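Local atomic coordinates of beta-N-acetylglucosaminidase (Thermotoga maritima, PDB entry 3WO8), a protein that probably hydrolyses terminal non-reducing N-acetyl-D-hexosamine residues of N-acetyl-beta-D-hexosaminides, as a member of glycoside hydrolase family 3. Residues 237-242 / 274-279; 280-285 / 317-322. All blocks are in the same frame, centred on the assembly; numbering follows the deposited sequence.

Contact 1: 237-242 / 274-279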
ATOM      1  N   LYS B 237       6.134  34.054 -24.196  1.00 49.17           N
ATOM      2  CA  LYS B 237       6.574  35.000 -23.183  1.00 55.24           C
ATOM      3  C   LYS B 237       6.784  34.399 -21.809  1.00 57.26           C
ATOM      4  O   LYS B 237       7.540  34.956 -21.028  1.00 63.28           O
ATOM      5  CB  LYS B 237       5.607  36.172 -23.041  1.00 63.89           C
ATOM      6  CG  LYS B 237       5.837  37.251 -24.081  1.00 70.88           C
ATOM      7  CD  LYS B 237       4.872  38.420 -23.968  1.00 78.99           C
ATOM      8  CE  LYS B 237       4.882  39.244 -25.259  1.00 85.66           C
ATOM      9  NZ  LYS B 237       3.606  39.979 -25.448  1.00 88.60           N
ATOM     10  N   ILE B 238       6.112  33.297 -21.485  1.00 56.06           N
ATOM     11  CA  ILE B 238       6.257  32.688 -20.150  1.00 50.38           C
ATOM     12  C   ILE B 238       7.194  31.480 -20.236  1.00 46.54           C
ATOM     13  O   ILE B 238       8.215  31.420 -19.594  1.00 44.10           O
ATOM     14  CB  ILE B 238       4.887  32.345 -19.538  1.00 56.18           C
ATOM     15  CG1 ILE B 238       4.137  33.637 -19.222  1.00 57.17           C
ATOM     16  CG2 ILE B 238       5.027  31.556 -18.242  1.00 60.63           C
ATOM     17  CD1 ILE B 238       2.682  33.445 -18.892  1.00 57.43           C
ATOM     18  N   ILE B 239       6.890  30.532 -21.087  1.00 44.36           N
ATOM     19  CA  ILE B 239       7.752  29.360 -21.191  1.00 45.16           C
ATOM     20  C   ILE B 239       9.186  29.688 -21.693  1.00 49.06           C
ATOM     21  O   ILE B 239      10.158  29.234 -21.105  1.00 50.19           O
ATOM     22  CB  ILE B 239       7.106  28.276 -22.078  1.00 43.50           C
ATOM     23  CG1 ILE B 239       5.792  27.798 -21.428  1.00 45.50           C
ATOM     24  CG2 ILE B 239       8.083  27.133 -22.318  1.00 41.41           C
ATOM     25  CD1 ILE B 239       5.108  26.646 -22.144  1.00 44.22           C
ATOM     26  N   THR B 240       9.335  30.449 -22.781  1.00 52.46           N
ATOM     27  CA  THR B 240      10.677  30.876 -23.190  1.00 48.49           C
ATOM     28  C   THR B 240      11.229  32.084 -22.407  1.00 48.95           C
ATOM     29  O   THR B 240      12.336  32.038 -21.879  1.00 47.51           O
ATOM     30  CB  THR B 240      10.762  31.162 -24.673  1.00 47.46           C
ATOM     31  OG1 THR B 240      10.713  29.920 -25.366  1.00 46.81           O
ATOM     32  CG2 THR B 240      12.100  31.832 -24.989  1.00 48.02           C
ATOM     33  N   ASP B 241      10.476  33.161 -22.310  1.00 47.62           N
ATOM     34  CA  ASP B 241      11.072  34.382 -21.762  1.00 51.13           C
ATOM     35  C   ASP B 241      11.256  34.326 -20.254  1.00 49.56           C
ATOM     36  O   ASP B 241      12.374  34.482 -19.780  1.00 48.08           O
ATOM     37  CB  ASP B 241      10.342  35.663 -22.254  1.00 51.00           C
ATOM     38  CG  ASP B 241      10.372  35.805 -23.817  1.00 49.55           C
ATOM     39  OD1 ASP B 241      11.226  35.204 -24.517  1.00 39.24           O
ATOM     40  OD2 ASP B 241       9.504  36.502 -24.353  1.00 53.83           O
ATOM     41  N   VAL B 242      10.195  34.079 -19.498  1.00 52.81           N
ATOM     42  CA  VAL B 242      10.348  33.972 -18.028  1.00 58.01           C
ATOM     43  C   VAL B 242      11.029  32.673 -17.518  1.00 59.50           C
ATOM     44  O   VAL B 242      11.709  32.704 -16.481  1.00 61.98           O
ATOM     45  CB  VAL B 242       9.022  34.180 -17.286  1.00 57.40           C
ATOM     46  CG1 VAL B 242       8.140  32.974 -17.465  1.00 64.82           C
ATOM     47  CG2 VAL B 242       9.246  34.404 -15.801  1.00 58.13           C
ATOM     48  N   SER B 274       0.793  23.779 -31.548  1.00 62.08           N
ATOM     49  CA  SER B 274       1.701  24.806 -32.055  1.00 66.26           C
ATOM     50  C   SER B 274       2.123  25.813 -30.995  1.00 58.18           C
ATOM     51  O   SER B 274       3.293  26.054 -30.812  1.00 62.06           O
ATOM     52  CB  SER B 274       1.062  25.560 -33.229  1.00 72.81           C
ATOM     53  OG  SER B 274       0.265  26.649 -32.768  1.00 74.25           O
ATOM     54  N   LEU B 275       1.183  26.420 -30.305  1.00 51.43           N
ATOM     55  CA  LEU B 275       1.552  27.478 -29.402  1.00 59.27           C
ATOM     56  C   LEU B 275       2.471  26.934 -28.330  1.00 64.12           C
ATOM     57  O   LEU B 275       3.471  27.562 -27.973  1.00 65.32           O
ATOM     58  CB  LEU B 275       0.311  28.133 -28.804  1.00 62.72           C
ATOM     59  CG  LEU B 275      -0.558  28.762 -29.901  1.00 64.02           C
ATOM     60  CD1 LEU B 275      -1.857  29.299 -29.338  1.00 66.34           C
ATOM     61  CD2 LEU B 275       0.192  29.850 -30.658  1.00 65.60           C
ATOM     62  N   PHE B 276       2.144  25.734 -27.857  1.00 66.04           N
ATOM     63  CA  PHE B 276       2.894  25.099 -26.776  1.00 59.10           C
ATOM     64  C   PHE B 276       4.315  24.759 -27.222  1.00 57.08           C
ATOM     65  O   PHE B 276       5.287  25.300 -26.678  1.00 57.56           O
ATOM     66  CB  PHE B 276       2.139  23.859 -26.279  1.00 54.94           C
ATOM     67  CG  PHE B 276       2.883  23.053 -25.271  1.00 47.32           C
ATOM     68  CD1 PHE B 276       2.914  23.439 -23.940  1.00 44.01           C
ATOM     69  CD2 PHE B 276       3.541  21.884 -25.658  1.00 43.88           C
ATOM     70  CE1 PHE B 276       3.605  22.694 -23.002  1.00 42.75           C
ATOM     71  CE2 PHE B 276       4.223  21.128 -24.728  1.00 44.30           C
ATOM     72  CZ  PHE B 276       4.251  21.529 -23.391  1.00 44.66           C
ATOM     73  N   LEU B 277       4.444  23.893 -28.218  1.00 51.32           N
ATOM     74  CA  LEU B 277       5.774  23.488 -28.668  1.00 52.22           C
ATOM     75  C   LEU B 277       6.674  24.672 -29.064  1.00 59.57           C
ATOM     76  O   LEU B 277       7.864  24.724 -28.721  1.00 59.62           O
ATOM     77  CB  LEU B 277       5.655  22.519 -29.832  1.00 51.46           C
ATOM     78  CG  LEU B 277       5.250  21.086 -29.473  1.00 49.17           C
ATOM     79  CD1 LEU B 277       5.005  20.267 -30.730  1.00 50.11           C
ATOM     80  CD2 LEU B 277       6.324  20.388 -28.664  1.00 48.99           C
ATOM     81  N   ASN B 278       6.083  25.632 -29.768  1.00 66.84           N
ATOM     82  CA  ASN B 278       6.781  26.850 -30.187  1.00 68.27           C
ATOM     83  C   ASN B 278       7.092  27.766 -29.021  1.00 68.28           C
ATOM     84  O   ASN B 278       8.061  28.518 -29.095  1.00 72.23           O
ATOM     85  CB  ASN B 278       5.996  27.613 -31.274  1.00 65.48           C
ATOM     86  CG  ASN B 278       5.925  26.843 -32.595  1.00 67.87           C
ATOM     87  OD1 ASN B 278       6.771  25.973 -32.882  1.00 70.72           O
ATOM     88  ND2 ASN B 278       4.908  27.140 -33.394  1.00 59.90           N
ATOM     89  N   ALA B 279       6.299  27.700 -27.950  1.00 58.65           N
ATOM     90  CA  ALA B 279       6.595  28.471 -26.753  1.00 56.67           C
ATOM     91  C   ALA B 279       7.816  27.901 -26.014  1.00 58.28           C
ATOM     92  O   ALA B 279       8.386  28.546 -25.125  1.00 55.37           O
ATOM     93  CB  ALA B 279       5.383  28.525 -25.834  1.00 60.64           C
TER

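Contact 2: 280-285 / 317-322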
ATOM      1  N   GLY B 280       8.218  26.690 -26.401  1.00 61.59           N
ATOM      2  CA  GLY B 280       9.337  25.967 -25.777  1.00 58.28           C
ATOM      3  C   GLY B 280       8.903  24.881 -24.798  1.00 54.29           C
ATOM      4  O   GLY B 280       9.641  24.525 -23.901  1.00 50.28           O
ATOM      5  N   GLY B 281       7.676  24.399 -24.928  1.00 53.12           N
ATOM      6  CA  GLY B 281       7.171  23.376 -24.036  1.00 51.03           C
ATOM      7  C   GLY B 281       7.573  22.090 -24.701  1.00 49.56           C
ATOM      8  O   GLY B 281       7.705  22.057 -25.911  1.00 48.77           O
ATOM      9  N   ASN B 282       7.775  21.037 -23.928  1.00 47.46           N
ATOM     10  CA  ASN B 282       8.310  19.826 -24.483  1.00 50.33           C
ATOM     11  C   ASN B 282       7.284  18.738 -24.598  1.00 53.52           C
ATOM     12  O   ASN B 282       7.098  18.189 -25.681  1.00 58.77           O
ATOM     13  CB  ASN B 282       9.468  19.324 -23.625  1.00 57.87           C
ATOM     14  CG  ASN B 282      10.565  20.355 -23.462  1.00 51.12           C
ATOM     15  OD1 ASN B 282      10.878  20.769 -22.351  1.00 49.53           O
ATOM     16  ND2 ASN B 282      11.151  20.761 -24.563  1.00 47.34           N
ATOM     17  N   MET B 283       6.631  18.382 -23.490  1.00 49.77           N
ATOM     18  CA  MET B 283       5.653  17.288 -23.563  1.00 45.22           C
ATOM     19  C   MET B 283       4.248  17.804 -23.412  1.00 39.54           C
ATOM     20  O   MET B 283       3.946  18.631 -22.548  1.00 36.73           O
ATOM     21  CB  MET B 283       5.927  16.158 -22.553  1.00 46.41           C
ATOM     22  CG  MET B 283       7.196  15.369 -22.842  1.00 43.27           C
ATOM     23  SD  MET B 283       7.541  14.185 -21.534  1.00 39.72           S
ATOM     24  CE  MET B 283       6.778  12.729 -22.320  1.00 38.78           C
ATOM     25  N   ILE B 284       3.413  17.307 -24.306  1.00 40.44           N
ATOM     26  CA  ILE B 284       1.982  17.605 -24.312  1.00 45.17           C
ATOM     27  C   ILE B 284       1.294  16.503 -23.517  1.00 39.90           C
ATOM     28  O   ILE B 284       1.465  15.305 -23.796  1.00 35.27           O
ATOM     29  CB  ILE B 284       1.403  17.589 -25.747  1.00 48.50           C
ATOM     30  CG1 ILE B 284       2.029  18.692 -26.613  1.00 53.36           C
ATOM     31  CG2 ILE B 284      -0.085  17.797 -25.716  1.00 49.69           C
ATOM     32  CD1 ILE B 284       2.026  18.322 -28.079  1.00 52.20           C
ATOM     33  N   LEU B 285       0.526  16.924 -22.537  1.00 36.47           N
ATOM     34  CA  LEU B 285      -0.169  16.009 -21.684  1.00 38.29           C
ATOM     35  C   LEU B 285      -1.610  15.904 -22.163  1.00 41.58           C
ATOM     36  O   LEU B 285      -2.391  16.882 -22.140  1.00 41.64           O
ATOM     37  CB  LEU B 285      -0.141  16.495 -20.228  1.00 38.70           C
ATOM     38  CG  LEU B 285      -0.963  15.658 -19.258  1.00 36.92           C
ATOM     39  CD1 LEU B 285      -0.550  14.194 -19.329  1.00 35.36           C
ATOM     40  CD2 LEU B 285      -0.909  16.220 -17.841  1.00 35.17           C
ATOM     41  N   ILE B 317      12.622  16.567 -28.302  1.00 52.61           N
ATOM     42  CA  ILE B 317      12.908  15.133 -28.319  1.00 52.65           C
ATOM     43  C   ILE B 317      14.190  14.792 -27.557  1.00 53.33           C
ATOM     44  O   ILE B 317      14.293  13.741 -26.940  1.00 54.20           O
ATOM     45  CB  ILE B 317      12.931  14.553 -29.732  1.00 48.36           C
ATOM     46  CG1 ILE B 317      11.508  14.525 -30.293  1.00 52.45           C
ATOM     47  CG2 ILE B 317      13.461  13.133 -29.713  1.00 49.05           C
ATOM     48  CD1 ILE B 317      11.436  14.391 -31.795  1.00 55.13           C
ATOM     49  N   ARG B 318      15.148  15.694 -27.584  1.00 53.69           N
ATOM     50  CA  ARG B 318      16.419  15.448 -26.938  1.00 60.83           C
ATOM     51  C   ARG B 318      16.293  15.639 -25.431  1.00 51.18           C
ATOM     52  O   ARG B 318      16.723  14.778 -24.672  1.00 50.20           O
ATOM     53  CB  ARG B 318      17.514  16.355 -27.526  1.00 72.69           C
ATOM     54  CG  ARG B 318      18.834  15.640 -27.808  1.00 86.53           C
ATOM     55  CD  ARG B 318      19.733  16.451 -28.742  1.00 94.90           C
ATOM     56  NE  ARG B 318      19.183  16.565 -30.104  1.00 96.71           N
ATOM     57  CZ  ARG B 318      18.710  17.683 -30.682  1.00 96.95           C
ATOM     58  NH1 ARG B 318      18.688  18.865 -30.049  1.00 85.28           N
ATOM     59  NH2 ARG B 318      18.244  17.611 -31.931  1.00 99.60           N
ATOM     60  N   THR B 319      15.696  16.747 -25.004  1.00 47.82           N
ATOM     61  CA  THR B 319      15.410  16.995 -23.575  1.00 48.77           C
ATOM     62  C   THR B 319      14.682  15.808 -22.901  1.00 47.60           C
ATOM     63  O   THR B 319      15.012  15.376 -21.801  1.00 45.01           O
ATOM     64  CB  THR B 319      14.555  18.264 -23.411  1.00 46.75           C
ATOM     65  OG1 THR B 319      15.239  19.376 -23.988  1.00 46.03           O
ATOM     66  CG2 THR B 319      14.307  18.579 -21.954  1.00 47.28           C
ATOM     67  N   VAL B 320      13.687  15.292 -23.596  1.00 49.04           N
ATOM     68  CA  VAL B 320      12.954  14.121 -23.145  1.00 50.67           C
ATOM     69  C   VAL B 320      13.861  12.900 -23.056  1.00 48.66           C
ATOM     70  O   VAL B 320      13.783  12.161 -22.089  1.00 56.49           O
ATOM     71  CB  VAL B 320      11.706  13.862 -24.026  1.00 47.30           C
ATOM     72  CG1 VAL B 320      11.130  12.476 -23.787  1.00 49.46           C
ATOM     73  CG2 VAL B 320      10.645  14.894 -23.700  1.00 45.76           C
ATOM     74  N   GLU B 321      14.730  12.695 -24.032  1.00 47.73           N
ATOM     75  CA  GLU B 321      15.624  11.529 -23.986  1.00 50.13           C
ATOM     76  C   GLU B 321      16.700  11.619 -22.898  1.00 47.90           C
ATOM     77  O   GLU B 321      17.178  10.594 -22.400  1.00 46.62           O
ATOM     78  CB  GLU B 321      16.251  11.295 -25.340  1.00 50.77           C
ATOM     79  CG  GLU B 321      15.228  10.809 -26.356  1.00 55.00           C
ATOM     80  CD  GLU B 321      15.782  10.760 -27.761  1.00 54.36           C
ATOM     81  OE1 GLU B 321      16.653  11.598 -28.058  1.00 52.22           O
ATOM     82  OE2 GLU B 321      15.354   9.885 -28.551  1.00 53.91           O
ATOM     83  N   LYS B 322      17.043  12.852 -22.548  1.00 47.21           N
ATOM     84  CA  LYS B 322      17.960  13.149 -21.485  1.00 52.16           C
ATOM     85  C   LYS B 322      17.365  12.674 -20.162  1.00 52.08           C
ATOM     86  O   LYS B 322      18.010  12.011 -19.358  1.00 52.07           O
ATOM     87  CB  LYS B 322      18.214  14.671 -21.429  1.00 55.30           C
ATOM     88  CG  LYS B 322      19.390  15.069 -20.538  1.00 62.59           C
ATOM     89  CD  LYS B 322      19.793  16.536 -20.720  1.00 71.62           C
ATOM     90  CE  LYS B 322      19.249  17.476 -19.636  1.00 78.80           C
ATOM     91  NZ  LYS B 322      20.310  18.020 -18.743  1.00 77.21           N
TER

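Contact 1: 237-242 / 274-279
T240 of helix 236-247 donates a hydrogen bond to A279 of helix 269-279, its OG1 lying 2.7 Å from A279 O. The approach is not along a lone pair: the C=O...OG1 angle is 127°, and the hydroxyl sits well above the carbonyl plane, 52° out of it. With OG1 set beside its own backbone N (chi1 -72°), T240 directs the hydroxyl across the gap to the carbonyl of the neighbouring helix. The carbonyl oxygen of A279 also touches I239, whose CG2 comes within 3.2 Å of A279 O.

The apolar part centres on I239. Its CB lies 4.1 Å from A279 CB, and the small alanine methyl touches the isoleucine at CD1 as well. Farther out, that CD1 meets F276 CD1 at 4.3 Å; the CB of F276 points away from helix 236-247, yet this ring atom lies near the isoleucine. The two helical segments run almost exactly parallel, with axes 9.1 Å apart, and I239 and A279 have the closest CA atoms, 5.8 Å apart.

Next to A279, N278 O accepts a hydrogen bond from K312 NZ. Carbonyls near the C-terminal end of helix 269-279 are thus satisfied by side chains from two different helices, and the interface combines one hydrogen bond between the segments with a small hydrophobic patch around I239.

Contact 2: 280-285 / 317-322
T319 and V320 are the residues of helix segment 317-322 that meet the 280-285 segment, which leads into a barrel strand. T319 comes first along the helix. Its methyl CG2 is directed at N282 and stands 4.1 Å from N282 OD1, a loose van der Waals contact in which the two side chains cross at about a right angle. The hydroxyl of T319 takes no part, since OG1 is hydrogen-bonded to R315 O one turn back in its own helix. Both ends of the N282 amide are held from outside the pair: OD1 accepts from R244 NH2 and V253 N, and ND2 is bonded to S316 OG, a network that fixes the amide and ties the chain just before the strand to helix 310-326.

V320, the next residue, makes the closer contact. With CG1 anti to the backbone N (chi1 166°), CG2 lies beside that N and faces M283, 3.6 Å from M283 CG and 3.9 Å from M283 SD. These side chains too cross roughly perpendicularly. The methionine is extended through chi2 and then bends at chi3 (96°), so that CG and SD both stand against the valine methyl before the chain turns to CE.

Backbone bonds link M283 to V253 and S255, and I284 to L19 and F21, placing strand 283-286 between strands 253-257 and 20-24. A strand set between the first and the penultimate strands of the parallel sheet, with a later helix packed against its beginning, is the arrangement of the closing beta/alpha unit of a TIM barrel.

Overall arrangement
Of the elements involved, helix 236-247 comes first, after the first six barrel strands. Strand 253-257 follows, and the chain then returns through helix 269-279 to close contact 1, a loop of 31 intervening residues. Contact 2 opens immediately afterwards: the Schellman motif at G280 ends the helix and turns the chain into strand 283-286, and helices 292-304 and 310-326 complete a second loop of equal length. The contacts therefore stand in series, neither enclosing nor crossing the other. Their centres lie 13 Å apart, and the F276 ring packs against the backbone of N282 and M283. Contact 1 ties helix 236-247 to helix 269-279, and contact 2 ties the start of the last barrel strand to helix 310-326.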